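Riboflavin kinase, putative (Trypanosoma brucei, PDB 3BNW) probably catalyses the ATP-dependent phosphorylation of riboflavin to FMN. Local coordinates at residues F19-V24 and V115-V120; V59-G64 and P154-F159. All coordinates share one frame; numbering follows the deposited sequence.

Contact 1 (F19-V24 and V115-V120); sequences FLRGKV and VVKIIV
L20 and I118 face each other as a hydrogen-bonded antiparallel pair, L20 N giving to I118 O at 2.9 Å and I118 N returning a bond of the same length to L20 O. Two residues on, G22 and V116 repeat the exchange; G22 O takes V116 N at 2.8 Å. Between these pairs R21 CA and K117 CA send CA-H...O contacts to V116 O and L20 O, and F19 CA does so to I118 O just beyond them. On the face carrying F19, R21 and K117, the F19 ring meets I119 CG1 at its edge, 3.8 Å from CD2. CG of R21, anti to the backbone N (chi1 177°), runs beside the V115 side chain, 3.7 Å from V115 CG1, and touches K117 CG. On the other face L20 CB packs on I118 CG1; at the strand end the V24 and V116 side chains cross at about a right angle, CG2 against CG1. Strands 18-25 and 115-126 are thus joined in the curled antiparallel sheet of the riboflavin kinase fold, and helix 46-52 touches L20. R21 NH2 bonds to T171 O and K117 NZ to F165 O; ending on separate carbonyls, R21 NH1 and K117 NZ stay 6.0 Å apart, which probably eases their repulsion.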
loop_
_atom_site.group_PDB
_atom_site.type_symbol
_atom_site.label_atom_id
_atom_site.label_comp_id
_atom_site.label_asym_id
_atom_site.label_seq_id
_atom_site.Cartn_x
_atom_site.Cartn_y
_atom_site.Cartn_z
ATOM N N PHE A 19 -0.997 6.995 -7.513
ATOM C CA PHE A 19 0.025 7.343 -6.540
ATOM C C PHE A 19 -0.671 7.905 -5.304
ATOM O O PHE A 19 -1.684 8.597 -5.421
ATOM C CB PHE A 19 0.968 8.384 -7.152
ATOM C CG PHE A 19 1.979 8.943 -6.187
ATOM C CD1 PHE A 19 1.805 10.207 -5.635
ATOM C CD2 PHE A 19 3.109 8.211 -5.843
ATOM C CE1 PHE A 19 2.738 10.730 -4.749
ATOM C CE2 PHE A 19 4.045 8.723 -4.960
ATOM C CZ PHE A 19 3.859 9.985 -4.410
ATOM N N LEU A 20 -0.135 7.600 -4.127
ATOM C CA LEU A 20 -0.715 8.081 -2.877
ATOM C C LEU A 20 0.389 8.429 -1.901
ATOM O O LEU A 20 1.301 7.631 -1.680
ATOM C CB LEU A 20 -1.651 7.023 -2.281
ATOM C CG LEU A 20 -2.432 7.367 -1.002
ATOM C CD1 LEU A 20 -3.186 8.686 -1.123
ATOM C CD2 LEU A 20 -3.406 6.230 -0.648
ATOM N N ARG A 21 0.314 9.629 -1.333
ATOM C CA ARG A 21 1.290 10.084 -0.340
ATOM C C ARG A 21 0.542 10.527 0.909
ATOM O O ARG A 21 -0.421 11.289 0.816
ATOM C CB ARG A 21 2.129 11.247 -0.889
ATOM C CG ARG A 21 3.136 11.825 0.119
ATOM C CD ARG A 21 3.992 12.944 -0.481
ATOM N NE ARG A 21 3.182 14.047 -1.017
ATOM C CZ ARG A 21 3.081 14.381 -2.305
ATOM N NH1 ARG A 21 3.749 13.721 -3.245
ATOM N NH2 ARG A 21 2.308 15.401 -2.660
ATOM N N GLY A 22 0.984 10.050 2.069
ATOM C CA GLY A 22 0.356 10.411 3.338
ATOM C C GLY A 22 1.158 9.927 4.530
ATOM O O GLY A 22 2.043 9.091 4.385
ATOM N N LYS A 23 0.840 10.455 5.710
ATOM C CA LYS A 23 1.527 10.071 6.944
ATOM C C LYS A 23 1.006 8.753 7.532
ATOM O O LYS A 23 -0.171 8.415 7.395
ATOM C CB LYS A 23 1.417 11.186 7.991
ATOM C CG LYS A 23 2.131 12.468 7.593
ATOM C CD LYS A 23 2.672 13.219 8.794
ATOM C CE LYS A 23 3.187 14.594 8.388
ATOM N NZ LYS A 23 4.043 15.214 9.437
ATOM N N VAL A 24 1.906 8.017 8.183
ATOM C CA VAL A 24 1.555 6.777 8.867
ATOM C C VAL A 24 0.923 7.116 10.219
ATOM O O VAL A 24 1.555 7.776 11.055
ATOM C CB VAL A 24 2.794 5.873 9.083
ATOM C CG1 VAL A 24 2.399 4.569 9.772
ATOM C CG2 VAL A 24 3.489 5.587 7.753
ATOM N N VAL A 115 6.273 9.735 6.515
ATOM C CA VAL A 115 5.566 9.883 5.254
ATOM C C VAL A 115 5.752 8.608 4.437
ATOM O O VAL A 115 6.866 8.142 4.223
ATOM C CB VAL A 115 6.049 11.117 4.450
ATOM C CG1 VAL A 115 5.261 11.245 3.149
ATOM C CG2 VAL A 115 5.905 12.385 5.284
ATOM N N VAL A 116 4.645 8.033 4.004
ATOM C CA VAL A 116 4.693 6.872 3.138
ATOM C C VAL A 116 4.197 7.283 1.761
ATOM O O VAL A 116 3.215 8.016 1.632
ATOM C CB VAL A 116 3.858 5.687 3.693
ATOM C CG1 VAL A 116 2.411 6.089 3.902
ATOM C CG2 VAL A 116 3.942 4.499 2.752
ATOM N N LYS A 117 4.900 6.822 0.735
ATOM C CA LYS A 117 4.512 7.062 -0.635
ATOM C C LYS A 117 4.316 5.707 -1.276
ATOM O O LYS A 117 5.171 4.842 -1.134
ATOM C CB LYS A 117 5.613 7.843 -1.360
ATOM C CG LYS A 117 5.916 9.204 -0.755
ATOM C CD LYS A 117 7.130 9.848 -1.409
ATOM C CE LYS A 117 7.718 10.962 -0.541
ATOM N NZ LYS A 117 8.958 11.541 -1.128
ATOM N N ILE A 118 3.190 5.507 -1.956
ATOM C CA ILE A 118 2.948 4.238 -2.645
ATOM C C ILE A 118 2.451 4.449 -4.071
ATOM O O ILE A 118 1.725 5.403 -4.350
ATOM C CB ILE A 118 1.965 3.304 -1.864
ATOM C CG1 ILE A 118 0.618 3.984 -1.617
ATOM C CG2 ILE A 118 2.575 2.870 -0.530
ATOM C CD1 ILE A 118 -0.486 3.022 -1.196
ATOM N N ILE A 119 2.889 3.569 -4.969
ATOM C CA ILE A 119 2.308 3.437 -6.300
ATOM C C ILE A 119 1.545 2.101 -6.325
ATOM O O ILE A 119 2.144 1.041 -6.141
ATOM C CB ILE A 119 3.396 3.482 -7.400
ATOM C CG1 ILE A 119 4.066 4.864 -7.413
ATOM C CG2 ILE A 119 2.795 3.180 -8.775
ATOM C CD1 ILE A 119 5.127 5.062 -8.488
ATOM N N VAL A 120 0.225 2.164 -6.510
ATOM C CA VAL A 120 -0.622 0.966 -6.544
ATOM C C VAL A 120 -0.783 0.508 -7.985
ATOM O O VAL A 120 -1.370 1.214 -8.787
ATOM C CB VAL A 120 -2.026 1.224 -5.930
ATOM C CG1 VAL A 120 -2.944 0.053 -6.194
ATOM C CG2 VAL A 120 -1.929 1.474 -4.443
#

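Contact 2 (V59-G64 and P154-F159); sequences VVYGWG and PQLQEF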
loop_
_atom_site.group_PDB
_atom_site.type_symbol
_atom_site.label_atom_id
_atom_site.label_comp_id
_atom_site.label_asym_id
_atom_site.label_seq_id
_atom_site.Cartn_x
_atom_site.Cartn_y
_atom_site.Cartn_z
ATOM N N VAL A 59 -7.760 -5.818 -1.778
ATOM C CA VAL A 59 -6.346 -5.899 -1.418
ATOM C C VAL A 59 -5.545 -5.605 -2.685
ATOM O O VAL A 59 -5.734 -6.269 -3.714
ATOM C CB VAL A 59 -5.938 -7.292 -0.907
ATOM C CG1 VAL A 59 -4.445 -7.315 -0.580
ATOM C CG2 VAL A 59 -6.772 -7.689 0.302
ATOM N N VAL A 60 -4.668 -4.606 -2.612
ATOM C CA VAL A 60 -3.903 -4.153 -3.776
ATOM C C VAL A 60 -2.413 -4.304 -3.518
ATOM O O VAL A 60 -2.007 -4.600 -2.405
ATOM C CB VAL A 60 -4.220 -2.677 -4.142
ATOM C CG1 VAL A 60 -5.696 -2.526 -4.487
ATOM C CG2 VAL A 60 -3.813 -1.728 -3.019
ATOM N N TYR A 61 -1.613 -4.092 -4.561
ATOM C CA TYR A 61 -0.173 -4.256 -4.483
ATOM C C TYR A 61 0.567 -3.213 -5.312
ATOM O O TYR A 61 -0.015 -2.564 -6.181
ATOM C CB TYR A 61 0.210 -5.668 -4.939
ATOM C CG TYR A 61 -0.060 -5.960 -6.400
ATOM C CD1 TYR A 61 0.913 -5.719 -7.369
ATOM C CD2 TYR A 61 -1.278 -6.478 -6.816
ATOM C CE1 TYR A 61 0.676 -5.980 -8.710
ATOM C CE2 TYR A 61 -1.520 -6.748 -8.156
ATOM C CZ TYR A 61 -0.538 -6.495 -9.100
ATOM O OH TYR A 61 -0.765 -6.756 -10.436
ATOM N N GLY A 62 1.860 -3.062 -5.042
ATOM C CA GLY A 62 2.702 -2.140 -5.802
ATOM C C GLY A 62 4.014 -1.849 -5.107
ATOM O O GLY A 62 4.494 -2.654 -4.317
ATOM N N TRP A 63 4.585 -0.684 -5.400
ATOM C CA TRP A 63 5.850 -0.251 -4.807
ATOM C C TRP A 63 5.607 0.876 -3.825
ATOM O O TRP A 63 4.758 1.728 -4.063
ATOM C CB TRP A 63 6.803 0.250 -5.888
ATOM C CG TRP A 63 7.228 -0.796 -6.846
ATOM C CD1 TRP A 63 6.761 -0.981 -8.107
ATOM C CD2 TRP A 63 8.219 -1.805 -6.628
ATOM N NE1 TRP A 63 7.396 -2.045 -8.691
ATOM C CE2 TRP A 63 8.295 -2.572 -7.805
ATOM C CE3 TRP A 63 9.050 -2.134 -5.551
ATOM C CZ2 TRP A 63 9.169 -3.653 -7.943
ATOM C CZ3 TRP A 63 9.920 -3.212 -5.687
ATOM C CH2 TRP A 63 9.972 -3.957 -6.878
ATOM N N GLY A 64 6.358 0.887 -2.730
ATOM C CA GLY A 64 6.244 1.951 -1.738
ATOM C C GLY A 64 7.572 2.352 -1.141
ATOM O O GLY A 64 8.557 1.625 -1.248
ATOM N N PRO A 154 8.994 -7.373 -16.037
ATOM C CA PRO A 154 9.791 -6.242 -16.529
ATOM C C PRO A 154 9.025 -4.919 -16.583
ATOM O O PRO A 154 9.576 -3.872 -16.239
ATOM C CB PRO A 154 10.185 -6.682 -17.943
ATOM C CG PRO A 154 10.179 -8.160 -17.899
ATOM C CD PRO A 154 9.108 -8.549 -16.925
ATOM N N GLN A 155 7.767 -4.984 -17.010
ATOM C CA GLN A 155 6.907 -3.809 -17.111
ATOM C C GLN A 155 6.711 -3.158 -15.739
ATOM O O GLN A 155 6.935 -1.956 -15.581
ATOM C CB GLN A 155 5.552 -4.211 -17.707
ATOM C CG GLN A 155 4.713 -3.058 -18.248
ATOM C CD GLN A 155 3.244 -3.441 -18.431
ATOM O OE1 GLN A 155 2.611 -3.981 -17.516
ATOM N NE2 GLN A 155 2.696 -3.154 -19.613
ATOM N N LEU A 156 6.318 -3.970 -14.755
ATOM C CA LEU A 156 5.987 -3.491 -13.401
ATOM C C LEU A 156 7.211 -3.191 -12.534
ATOM O O LEU A 156 7.158 -2.309 -11.686
ATOM C CB LEU A 156 5.076 -4.498 -12.679
ATOM C CG LEU A 156 3.560 -4.362 -12.877
ATOM C CD1 LEU A 156 3.187 -3.986 -14.298
ATOM C CD2 LEU A 156 2.866 -5.653 -12.472
ATOM N N GLN A 157 8.297 -3.928 -12.743
ATOM C CA GLN A 157 9.561 -3.694 -12.028
ATOM C C GLN A 157 10.087 -2.257 -12.224
ATOM O O GLN A 157 10.700 -1.682 -11.317
ATOM C CB GLN A 157 10.617 -4.706 -12.504
ATOM C CG GLN A 157 11.966 -4.668 -11.777
ATOM C CD GLN A 157 12.064 -5.678 -10.646
ATOM O OE1 GLN A 157 13.021 -6.453 -10.577
ATOM N NE2 GLN A 157 11.075 -5.678 -9.756
ATOM N N GLU A 158 9.831 -1.686 -13.403
ATOM C CA GLU A 158 10.312 -0.346 -13.768
ATOM C C GLU A 158 9.721 0.777 -12.898
ATOM O O GLU A 158 10.319 1.849 -12.780
ATOM C CB GLU A 158 10.010 -0.079 -15.252
ATOM C CG GLU A 158 10.793 1.066 -15.898
ATOM C CD GLU A 158 12.209 0.676 -16.312
ATOM O OE1 GLU A 158 12.946 0.098 -15.482
ATOM O OE2 GLU A 158 12.591 0.971 -17.467
ATOM N N PHE A 159 8.557 0.527 -12.297
ATOM C CA PHE A 159 7.893 1.500 -11.410
ATOM C C PHE A 159 8.549 1.674 -10.038
ATOM O O PHE A 159 8.153 2.552 -9.270
ATOM C CB PHE A 159 6.426 1.118 -11.202
ATOM C CG PHE A 159 5.551 1.440 -12.366
ATOM C CD1 PHE A 159 5.341 0.509 -13.370
ATOM C CD2 PHE A 159 4.935 2.676 -12.457
ATOM C CE1 PHE A 159 4.525 0.802 -14.444
ATOM C CE2 PHE A 159 4.119 2.976 -13.524
ATOM C CZ PHE A 159 3.914 2.037 -14.524
#
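W63 sets CG anti to its carbonyl carbon (chi1 -65°), and chi2 of 102° puts CD1 on the F159 side, with NE1 beside it facing L156 O. Q157 starts with CG anti to the backbone N and bends at chi2, which turns CD back toward the indole; NE2 then lies at the benzo edge. The polar link is W63 NE1 to L156 O, 3.0 Å, with L156 O near the indole plane and the donor above the carbonyl plane. L156 O also accepts F159 N at 3.2 Å, from the opposite face of that plane, so two N-H groups grip one carbonyl. Q157 NE2 lies 3.3 Å from W63 CZ2 at the ring edge, the amide and indole planes 56° apart. On the pyrrole side W63 CD1 touches F159 CB at 3.8 Å. Y61 adds a looser contact, its ring edge meeting L156 CD2 4.3 Å from OH, while that hydroxyl bonds to Q11 OE1. Helix 133-151 backs the contact, M150 touching both Y61 and L156 and L151 touching W63. The arrangement is strand-to-helix packing against one side of the curled antiparallel beta-sheet of the riboflavin kinase fold: an indole from strand 58-69 packs against, and donates a hydrogen bond to, the weakly bonded helical turn 154-157 and touches the 3-10 turn that follows.

From the N terminus, strand 18-25 comes first and pairs with 115-120, so contact 1 closes a loop of 90 residues. Strand 58-69 lies within that loop, yet its partner 154-159 comes after 115-120; the two contacts therefore cross, their segments alternating along the chain. Contact 2 closes a second loop of 89 residues, which takes in helix 133-151. Their centres are 13 Å apart, and strands 115-126 and 58-69 are neighbours in one sheet: I119 N probably bonds to W63 O at 2.8 Å, and V120 CG1 packs on V60 CB. Together they tie the N-terminal strand, through the sheet, to the helical segments 133-151 and 154-157.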